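Local coordinates for DNA repair and recombination protein RadB (Thermococcus kodakarensis, PDB 2CVH) that probably takes part in DNA repair and homologous recombination, binding DNA and hydrolysing ATP only very weakly, without promoting strand exchange, at residues A107-D112 / I147-I152; G20-V25 / W140-H145; K47-D52 / I81-S86. One frame throughout, in Å; residues are numbered along the deposited sequence.

How the contacts relate
Contacts 1 and 3 are strand pairs of one sheet, ordered 80-83, 47-52, 106-112, 149-153, 22-26 from the outer strand inward; contact 2 sets a helix against the start of strand 22-26. Contact 1 pairs 106-112 with 149-153, between the strands of contacts 3 and 2. Contact 2 adjoins it, centres about 7 Å apart, through a probable hydrogen bond from V25 N to V151 O (2.9 Å). Contact 3 lies about 10 Å from contact 1, centre to centre, with V51 N 2.8 Å from V110 O. At the predicted ATP site, the side chain of I152 is about 3 Å from that of K33, and that of Y50 about 3 Å from that of T34; contact 2 lies away from it.

Contact 1 of 3, residues A107-D112 / I147-I152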
loop_
_atom_site.group_PDB
_atom_site.type_symbol
_atom_site.label_atom_id
_atom_site.label_comp_id
_atom_site.label_asym_id
_atom_site.label_seq_id
_atom_site.Cartn_x
_atom_site.Cartn_y
_atom_site.Cartn_z
ATOM N N ALA A 107 13.883 1.290 -1.099
ATOM C CA ALA A 107 13.402 0.101 -1.801
ATOM C C ALA A 107 11.907 0.194 -2.052
ATOM O O ALA A 107 11.408 -0.404 -3.005
ATOM C CB ALA A 107 13.703 -1.162 -1.016
ATOM N N LEU A 108 11.234 1.073 -1.317
ATOM C CA LEU A 108 9.786 1.179 -1.399
ATOM C C LEU A 108 9.240 2.483 -0.860
ATOM O O LEU A 108 9.832 3.094 0.027
ATOM C CB LEU A 108 9.192 0.041 -0.534
ATOM C CG LEU A 108 7.688 -0.245 -0.412
ATOM C CD1 LEU A 108 7.226 -0.870 -1.731
ATOM C CD2 LEU A 108 7.414 -1.204 0.767
ATOM N N VAL A 109 8.077 2.875 -1.379
ATOM C CA VAL A 109 7.362 4.069 -0.924
ATOM C C VAL A 109 5.973 3.522 -0.570
ATOM O O VAL A 109 5.460 2.649 -1.269
ATOM C CB VAL A 109 7.207 5.168 -2.056
ATOM C CG1 VAL A 109 6.404 6.353 -1.546
ATOM C CG2 VAL A 109 8.577 5.645 -2.547
ATOM N N VAL A 110 5.382 4.015 0.510
ATOM C CA VAL A 110 4.057 3.590 0.937
ATOM C C VAL A 110 3.316 4.845 1.298
ATOM O O VAL A 110 3.860 5.699 1.995
ATOM C CB VAL A 110 4.080 2.675 2.212
ATOM C CG1 VAL A 110 2.652 2.316 2.605
ATOM C CG2 VAL A 110 4.932 1.406 1.977
ATOM N N VAL A 111 2.119 5.015 0.750
ATOM C CA VAL A 111 1.315 6.180 1.096
ATOM C C VAL A 111 0.087 5.594 1.765
ATOM O O VAL A 111 -0.447 4.587 1.304
ATOM C CB VAL A 111 0.942 7.047 -0.132
ATOM C CG1 VAL A 111 0.192 8.294 0.334
ATOM C CG2 VAL A 111 2.211 7.459 -0.894
ATOM N N ASP A 112 -0.335 6.185 2.874
ATOM C CA ASP A 112 -1.468 5.659 3.617
ATOM C C ASP A 112 -2.225 6.819 4.222
ATOM O O ASP A 112 -1.935 7.226 5.337
ATOM C CB ASP A 112 -0.928 4.726 4.715
ATOM C CG ASP A 112 -2.019 4.010 5.504
ATOM O OD1 ASP A 112 -3.221 4.337 5.378
ATOM O OD2 ASP A 112 -1.647 3.095 6.268
ATOM N N ILE A 147 11.152 1.577 -8.350
ATOM C CA ILE A 147 10.792 0.894 -7.115
ATOM C C ILE A 147 9.272 0.958 -7.055
ATOM O O ILE A 147 8.654 1.737 -7.787
ATOM C CB ILE A 147 11.379 1.557 -5.841
ATOM C CG1 ILE A 147 11.007 3.035 -5.790
ATOM C CG2 ILE A 147 12.886 1.295 -5.747
ATOM C CD1 ILE A 147 11.376 3.700 -4.453
ATOM N N PRO A 148 8.655 0.100 -6.220
ATOM C CA PRO A 148 7.203 0.106 -6.108
ATOM C C PRO A 148 6.694 1.221 -5.226
ATOM O O PRO A 148 7.410 1.716 -4.349
ATOM C CB PRO A 148 6.907 -1.247 -5.452
ATOM C CG PRO A 148 8.139 -2.090 -5.762
ATOM C CD PRO A 148 9.231 -1.079 -5.555
ATOM N N VAL A 149 5.487 1.674 -5.538
ATOM C CA VAL A 149 4.793 2.651 -4.733
ATOM C C VAL A 149 3.453 1.987 -4.387
ATOM O O VAL A 149 2.645 1.715 -5.275
ATOM C CB VAL A 149 4.523 3.966 -5.462
ATOM C CG1 VAL A 149 3.733 4.893 -4.558
ATOM C CG2 VAL A 149 5.830 4.653 -5.822
ATOM N N ILE A 150 3.275 1.644 -3.114
ATOM C CA ILE A 150 2.043 1.039 -2.633
ATOM C C ILE A 150 1.149 2.155 -2.163
ATOM O O ILE A 150 1.559 3.029 -1.390
ATOM C CB ILE A 150 2.292 0.062 -1.456
ATOM C CG1 ILE A 150 3.086 -1.153 -1.938
ATOM C CG2 ILE A 150 0.941 -0.365 -0.839
ATOM C CD1 ILE A 150 3.716 -1.984 -0.807
ATOM N N VAL A 151 -0.072 2.156 -2.678
ATOM C CA VAL A 151 -1.061 3.154 -2.327
ATOM C C VAL A 151 -2.170 2.411 -1.559
ATOM O O VAL A 151 -2.884 1.573 -2.106
ATOM C CB VAL A 151 -1.632 3.828 -3.605
ATOM C CG1 VAL A 151 -2.770 4.713 -3.242
ATOM C CG2 VAL A 151 -0.552 4.646 -4.299
ATOM N N ILE A 152 -2.258 2.676 -0.270
ATOM C CA ILE A 152 -3.235 2.032 0.571
ATOM C C ILE A 152 -4.478 2.899 0.690
ATOM O O ILE A 152 -4.376 4.107 0.813
ATOM C CB ILE A 152 -2.609 1.717 1.949
ATOM C CG1 ILE A 152 -1.656 0.534 1.812
ATOM C CG2 ILE A 152 -3.680 1.462 3.010
ATOM C CD1 ILE A 152 -0.768 0.316 3.035
#
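L108 CD1 lies 3.8 Å from I150 CD1, the two side chains crossing obliquely at the core of the RecA-like fold. Strands 108-112 and 149-152 run parallel, as neighbours in a beta-alpha-beta unit whose crossover is helix 128-145. The same L108 methyl rests on P148 CB, and further along that face V110 CG1 meets I152 CD1 at 4.0 Å. On the opposite face V109 CB packs against V149 CG2. At the start of the pair, I147 has CG1 between its backbone N and carbonyl carbon (chi1 54°), and CD1 at the end of that branch reaches V109 CG2 at 3.9 Å. An alanine in place of I147 would probably leave V109 CG2 without this CD1 neighbour and thin the packing where I147 CG2 touches A107 O. The backbone is joined by four hydrogen bonds: V109 N to P148 O, the longest at 3.3 Å, then I150 N to V109 O, V111 N to I150 O and I152 N to V111 O. At the polar edge D112 bonds weakly through OD2 to the Y50 hydroxyl, while its OD1 lies 3.8 Å from I152 CG2.

Contact 2 of 3, residues G20-V25 / W140-H145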
loop_
_atom_site.group_PDB
_atom_site.type_symbol
_atom_site.label_atom_id
_atom_site.label_comp_id
_atom_site.label_asym_id
_atom_site.label_seq_id
_atom_site.Cartn_x
_atom_site.Cartn_y
_atom_site.Cartn_z
ATOM N N GLY A 20 8.354 0.544 -10.372
ATOM C CA GLY A 20 7.980 1.493 -11.394
ATOM C C GLY A 20 6.513 1.608 -11.671
ATOM O O GLY A 20 6.140 2.162 -12.707
ATOM N N VAL A 21 5.675 1.056 -10.794
ATOM C CA VAL A 21 4.220 1.150 -10.966
ATOM C C VAL A 21 3.548 1.376 -9.620
ATOM O O VAL A 21 4.183 1.216 -8.560
ATOM C CB VAL A 21 3.594 -0.113 -11.654
ATOM C CG1 VAL A 21 4.225 -0.337 -13.041
ATOM C CG2 VAL A 21 3.755 -1.328 -10.800
ATOM N N LEU A 22 2.321 1.889 -9.669
ATOM C CA LEU A 22 1.559 2.118 -8.463
ATOM C C LEU A 22 0.618 0.934 -8.287
ATOM O O LEU A 22 -0.128 0.587 -9.204
ATOM C CB LEU A 22 0.727 3.384 -8.534
ATOM C CG LEU A 22 1.362 4.765 -8.711
ATOM C CD1 LEU A 22 0.449 5.789 -8.062
ATOM C CD2 LEU A 22 2.725 4.853 -8.092
ATOM N N THR A 23 0.768 0.231 -7.172
ATOM C CA THR A 23 -0.105 -0.879 -6.852
ATOM C C THR A 23 -1.011 -0.360 -5.746
ATOM O O THR A 23 -0.529 0.194 -4.758
ATOM C CB THR A 23 0.657 -2.110 -6.330
ATOM O OG1 THR A 23 1.563 -2.594 -7.336
ATOM C CG2 THR A 23 -0.340 -3.242 -5.971
ATOM N N GLN A 24 -2.317 -0.370 -5.980
ATOM C CA GLN A 24 -3.253 0.040 -4.940
ATOM C C GLN A 24 -3.553 -1.227 -4.139
ATOM O O GLN A 24 -3.630 -2.331 -4.699
ATOM C CB GLN A 24 -4.563 0.576 -5.531
ATOM C CG GLN A 24 -5.669 0.721 -4.489
ATOM C CD GLN A 24 -6.994 1.227 -5.034
ATOM O OE1 GLN A 24 -7.695 1.980 -4.368
ATOM N NE2 GLN A 24 -7.340 0.823 -6.229
ATOM N N VAL A 25 -3.597 -1.098 -2.825
ATOM C CA VAL A 25 -3.940 -2.228 -1.971
ATOM C C VAL A 25 -5.025 -1.622 -1.133
ATOM O O VAL A 25 -4.782 -0.666 -0.428
ATOM C CB VAL A 25 -2.786 -2.724 -1.066
ATOM C CG1 VAL A 25 -3.284 -3.883 -0.188
ATOM C CG2 VAL A 25 -1.634 -3.222 -1.909
ATOM N N TRP A 140 5.916 9.194 -11.054
ATOM C CA TRP A 140 7.183 9.824 -11.432
ATOM C C TRP A 140 8.284 9.285 -10.499
ATOM O O TRP A 140 9.344 8.829 -10.954
ATOM C CB TRP A 140 7.031 11.336 -11.231
ATOM C CG TRP A 140 7.960 12.232 -11.984
ATOM C CD1 TRP A 140 8.914 11.872 -12.900
ATOM C CD2 TRP A 140 8.007 13.663 -11.893
ATOM N NE1 TRP A 140 9.550 12.998 -13.386
ATOM C CE2 TRP A 140 9.010 14.109 -12.788
ATOM C CE3 TRP A 140 7.296 14.615 -11.142
ATOM C CZ2 TRP A 140 9.323 15.467 -12.951
ATOM C CZ3 TRP A 140 7.608 15.961 -11.301
ATOM C CH2 TRP A 140 8.612 16.375 -12.203
ATOM N N ILE A 141 8.029 9.330 -9.191
ATOM C CA ILE A 141 9.004 8.819 -8.218
ATOM C C ILE A 141 9.292 7.337 -8.486
ATOM O O ILE A 141 10.463 6.926 -8.546
ATOM C CB ILE A 141 8.528 8.999 -6.723
ATOM C CG1 ILE A 141 8.506 10.485 -6.347
ATOM C CG2 ILE A 141 9.433 8.227 -5.757
ATOM C CD1 ILE A 141 7.745 10.783 -5.065
ATOM N N ALA A 142 8.234 6.551 -8.697
ATOM C CA ALA A 142 8.384 5.119 -8.943
ATOM C C ALA A 142 9.214 4.851 -10.191
ATOM O O ALA A 142 10.040 3.936 -10.233
ATOM C CB ALA A 142 7.017 4.474 -9.062
ATOM N N ARG A 143 9.020 5.663 -11.211
ATOM C CA ARG A 143 9.761 5.469 -12.453
ATOM C C ARG A 143 11.205 5.937 -12.396
ATOM O O ARG A 143 12.093 5.287 -12.959
ATOM C CB ARG A 143 9.041 6.153 -13.599
ATOM C CG ARG A 143 7.661 5.662 -13.708
ATOM C CD ARG A 143 7.493 4.831 -14.911
ATOM N NE ARG A 143 6.575 5.535 -15.787
ATOM C CZ ARG A 143 5.508 4.979 -16.328
ATOM N NH1 ARG A 143 5.237 3.698 -16.077
ATOM N NH2 ARG A 143 4.723 5.714 -17.110
ATOM N N LYS A 144 11.453 7.053 -11.729
ATOM C CA LYS A 144 12.818 7.532 -11.650
ATOM C C LYS A 144 13.719 6.570 -10.867
ATOM O O LYS A 144 14.892 6.390 -11.212
ATOM C CB LYS A 144 12.868 8.939 -11.050
ATOM C CG LYS A 144 12.108 9.997 -11.848
ATOM C CD LYS A 144 12.355 9.890 -13.360
ATOM C CE LYS A 144 11.163 9.227 -14.075
ATOM N NZ LYS A 144 11.472 8.720 -15.451
ATOM N N HIS A 145 13.165 5.921 -9.847
ATOM C CA HIS A 145 13.949 5.001 -9.021
ATOM C C HIS A 145 13.669 3.532 -9.254
ATOM O O HIS A 145 14.319 2.662 -8.676
ATOM C CB HIS A 145 13.728 5.340 -7.547
ATOM C CG HIS A 145 14.072 6.755 -7.214
ATOM N ND1 HIS A 145 13.118 7.730 -7.052
ATOM C CD2 HIS A 145 15.268 7.377 -7.099
ATOM C CE1 HIS A 145 13.707 8.895 -6.856
ATOM N NE2 HIS A 145 15.012 8.705 -6.881
#
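G20 meets the last turns of helix 128-145 at A142, with no side chain between the two backbones. Its CA comes 3.4 Å from A142 O and points a C-H at that oxygen, with an angle of 149° at the hydrogen. The A142 methyl in turn lies over the G20 backbone, CB 3.9 Å from both CA and C. The other end of the glycine is flanked by R143: the bend at chi2 (-109°) brings CD to 3.7 Å from G20 O. NH1 is about as close to that oxygen, but no hydrogen bond is made, and the guanidinium stands obliquely to it. V21 points away from the helix, its side chain touching R199 and D178, and approaches A142 CB only with its backbone N. At L22 the strand begins, and CD2 comes back toward the helix, 4.4 Å from A142 CB; V149 of the neighbouring strand touches both residues. Beyond this point the strand leaves the helix behind. The helix itself finishes at H145, whose ND1 and backbone N both donate to I141 O, approaching from opposite faces of the carbonyl plane. The bare G20 and the small A142 are consistent with the close approach, CA to CA 4.4 Å. This is plain packing of a crossover helix on the parallel part of the mixed sheet in a P-loop NTPase alpha/beta fold.

Contact 3 of 3, residues K47-D52 / I81-S86; sequences KVAYVD and ILFTPS
I81, F83 and D52 carry this parallel pairing of strands 47-52 and 81-83, the outer pair of the RecA-like P-loop NTPase sheet. I81 is held through its backbone: its N donates to V48 O at 2.8 Å, and its O receives Y50 N in a nearly straight bond (171°). Its side chain starts beside the same V48 carbonyl, with CB 3.6 Å from the oxygen, and CG1 continues toward K47 CB. F83 donates its N to Y50 O at 2.9 Å in a more bent bond (136°). With CG anti to the carbonyl carbon of F83, chi2 near 83° turns the ring so that Y50 O lies in its plane at the edge, 3.6 Å from CD1. Y50 O thus meets an N-H and a ring edge, with the CA of L82 also close by. The ring end comes obliquely to A49 CB, 4.2 Å from CE1, and CD1 looks toward V51 CG2. On the face of the sheet opposite A49, V51 and F83, Y50 CB packs on L82 CD2, and the Y50 side chain lies close to T34 of the predicted ATP site. D52 closes the ladder, its N bonded to F83 O, while its carboxylate turns to the backbone N-H groups of G56 and F57. A water donates to D52 O and is also bonded to S86 OG, though S86 is poorly ordered. The side chains of V51 and P85 cross at about a right angle, V51 CG1 3.8 Å from P85 CG. Within the chain strand 80-83 is the outermost on this side: V94 and L98 of helix 90-101 pack on F83, while strand 47-52 passes its other edge to strand 106-112.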
loop_
_atom_site.group_PDB
_atom_site.type_symbol
_atom_site.label_atom_id
_atom_site.label_comp_id
_atom_site.label_asym_id
_atom_site.label_seq_id
_atom_site.Cartn_x
_atom_site.Cartn_y
_atom_site.Cartn_z
ATOM N N LYS A 47 15.656 1.449 2.740
ATOM C CA LYS A 47 14.740 2.449 3.256
ATOM C C LYS A 47 13.348 2.378 2.641
ATOM O O LYS A 47 13.162 1.941 1.501
ATOM C CB LYS A 47 15.334 3.851 3.110
ATOM C CG LYS A 47 16.594 4.085 3.948
ATOM C CD LYS A 47 17.300 5.363 3.498
ATOM C CE LYS A 47 18.365 5.831 4.490
ATOM N NZ LYS A 47 18.373 7.327 4.591
ATOM N N VAL A 48 12.372 2.817 3.419
ATOM C CA VAL A 48 10.999 2.823 2.998
ATOM C C VAL A 48 10.475 4.181 3.362
ATOM O O VAL A 48 10.560 4.566 4.536
ATOM C CB VAL A 48 10.171 1.803 3.800
ATOM C CG1 VAL A 48 8.687 1.909 3.444
ATOM C CG2 VAL A 48 10.669 0.427 3.554
ATOM N N ALA A 49 9.971 4.916 2.368
ATOM C CA ALA A 49 9.383 6.232 2.617
ATOM C C ALA A 49 7.947 5.874 2.944
ATOM O O ALA A 49 7.266 5.269 2.124
ATOM C CB ALA A 49 9.444 7.114 1.361
ATOM N N TYR A 50 7.477 6.244 4.122
ATOM C CA TYR A 50 6.142 5.885 4.521
ATOM C C TYR A 50 5.354 7.133 4.881
ATOM O O TYR A 50 5.615 7.787 5.881
ATOM C CB TYR A 50 6.235 4.887 5.693
ATOM C CG TYR A 50 4.997 4.041 5.922
ATOM C CD1 TYR A 50 3.781 4.635 6.316
ATOM C CD2 TYR A 50 5.039 2.647 5.763
ATOM C CE1 TYR A 50 2.627 3.864 6.543
ATOM C CE2 TYR A 50 3.895 1.862 5.992
ATOM C CZ TYR A 50 2.689 2.481 6.377
ATOM O OH TYR A 50 1.538 1.730 6.562
ATOM N N VAL A 51 4.429 7.505 4.009
ATOM C CA VAL A 51 3.593 8.679 4.226
ATOM C C VAL A 51 2.359 8.175 4.950
ATOM O O VAL A 51 1.485 7.536 4.353
ATOM C CB VAL A 51 3.216 9.355 2.890
ATOM C CG1 VAL A 51 2.364 10.578 3.146
ATOM C CG2 VAL A 51 4.494 9.738 2.123
ATOM N N ASP A 52 2.333 8.410 6.255
ATOM C CA ASP A 52 1.250 7.942 7.084
ATOM C C ASP A 52 0.313 9.031 7.494
ATOM O O ASP A 52 0.484 9.649 8.539
ATOM C CB ASP A 52 1.796 7.242 8.320
ATOM C CG ASP A 52 0.739 6.420 9.040
ATOM O OD1 ASP A 52 -0.364 6.185 8.489
ATOM O OD2 ASP A 52 1.012 5.992 10.166
ATOM N N ILE A 81 11.330 5.585 7.026
ATOM C CA ILE A 81 11.362 7.039 7.004
ATOM C C ILE A 81 9.903 7.518 6.999
ATOM O O ILE A 81 9.238 7.492 5.959
ATOM C CB ILE A 81 12.086 7.540 5.752
ATOM C CG1 ILE A 81 13.425 6.827 5.593
ATOM C CG2 ILE A 81 12.243 9.047 5.815
ATOM C CD1 ILE A 81 14.259 6.766 6.851
ATOM N N LEU A 82 9.423 7.997 8.145
ATOM C CA LEU A 82 8.039 8.403 8.277
ATOM C C LEU A 82 7.710 9.827 7.997
ATOM O O LEU A 82 8.499 10.720 8.257
ATOM C CB LEU A 82 7.536 8.064 9.673
ATOM C CG LEU A 82 7.644 6.598 10.134
ATOM C CD1 LEU A 82 7.444 6.508 11.654
ATOM C CD2 LEU A 82 6.625 5.746 9.408
ATOM N N PHE A 83 6.481 10.036 7.545
ATOM C CA PHE A 83 5.947 11.360 7.235
ATOM C C PHE A 83 4.538 11.345 7.767
ATOM O O PHE A 83 3.760 10.454 7.442
ATOM C CB PHE A 83 5.927 11.625 5.720
ATOM C CG PHE A 83 7.283 11.557 5.078
ATOM C CD1 PHE A 83 7.823 10.338 4.696
ATOM C CD2 PHE A 83 8.024 12.710 4.872
ATOM C CE1 PHE A 83 9.082 10.254 4.118
ATOM C CE2 PHE A 83 9.293 12.642 4.291
ATOM C CZ PHE A 83 9.822 11.411 3.912
ATOM N N THR A 84 4.185 12.343 8.558
ATOM C CA THR A 84 2.866 12.370 9.160
ATOM C C THR A 84 2.037 13.587 8.772
ATOM O O THR A 84 1.624 14.357 9.635
ATOM C CB THR A 84 3.013 12.295 10.700
ATOM O OG1 THR A 84 4.062 13.185 11.107
ATOM C CG2 THR A 84 3.380 10.883 11.153
ATOM N N PRO A 85 1.729 13.746 7.472
ATOM C CA PRO A 85 0.939 14.886 6.999
ATOM C C PRO A 85 -0.415 14.928 7.691
ATOM O O PRO A 85 -1.059 15.980 7.765
ATOM C CB PRO A 85 0.801 14.595 5.507
ATOM C CG PRO A 85 0.772 13.107 5.463
ATOM C CD PRO A 85 1.911 12.767 6.386
ATOM N N SER A 86 -0.832 13.749 8.145
ATOM C CA SER A 86 -2.073 13.487 8.874
ATOM C C SER A 86 -3.329 14.344 8.619
ATOM O O SER A 86 -4.372 13.804 8.236
ATOM C CB SER A 86 -1.756 13.361 10.371
ATOM O OG SER A 86 -0.719 12.404 10.582
HETATM O O HOH W 1 -0.667 9.606 10.846
#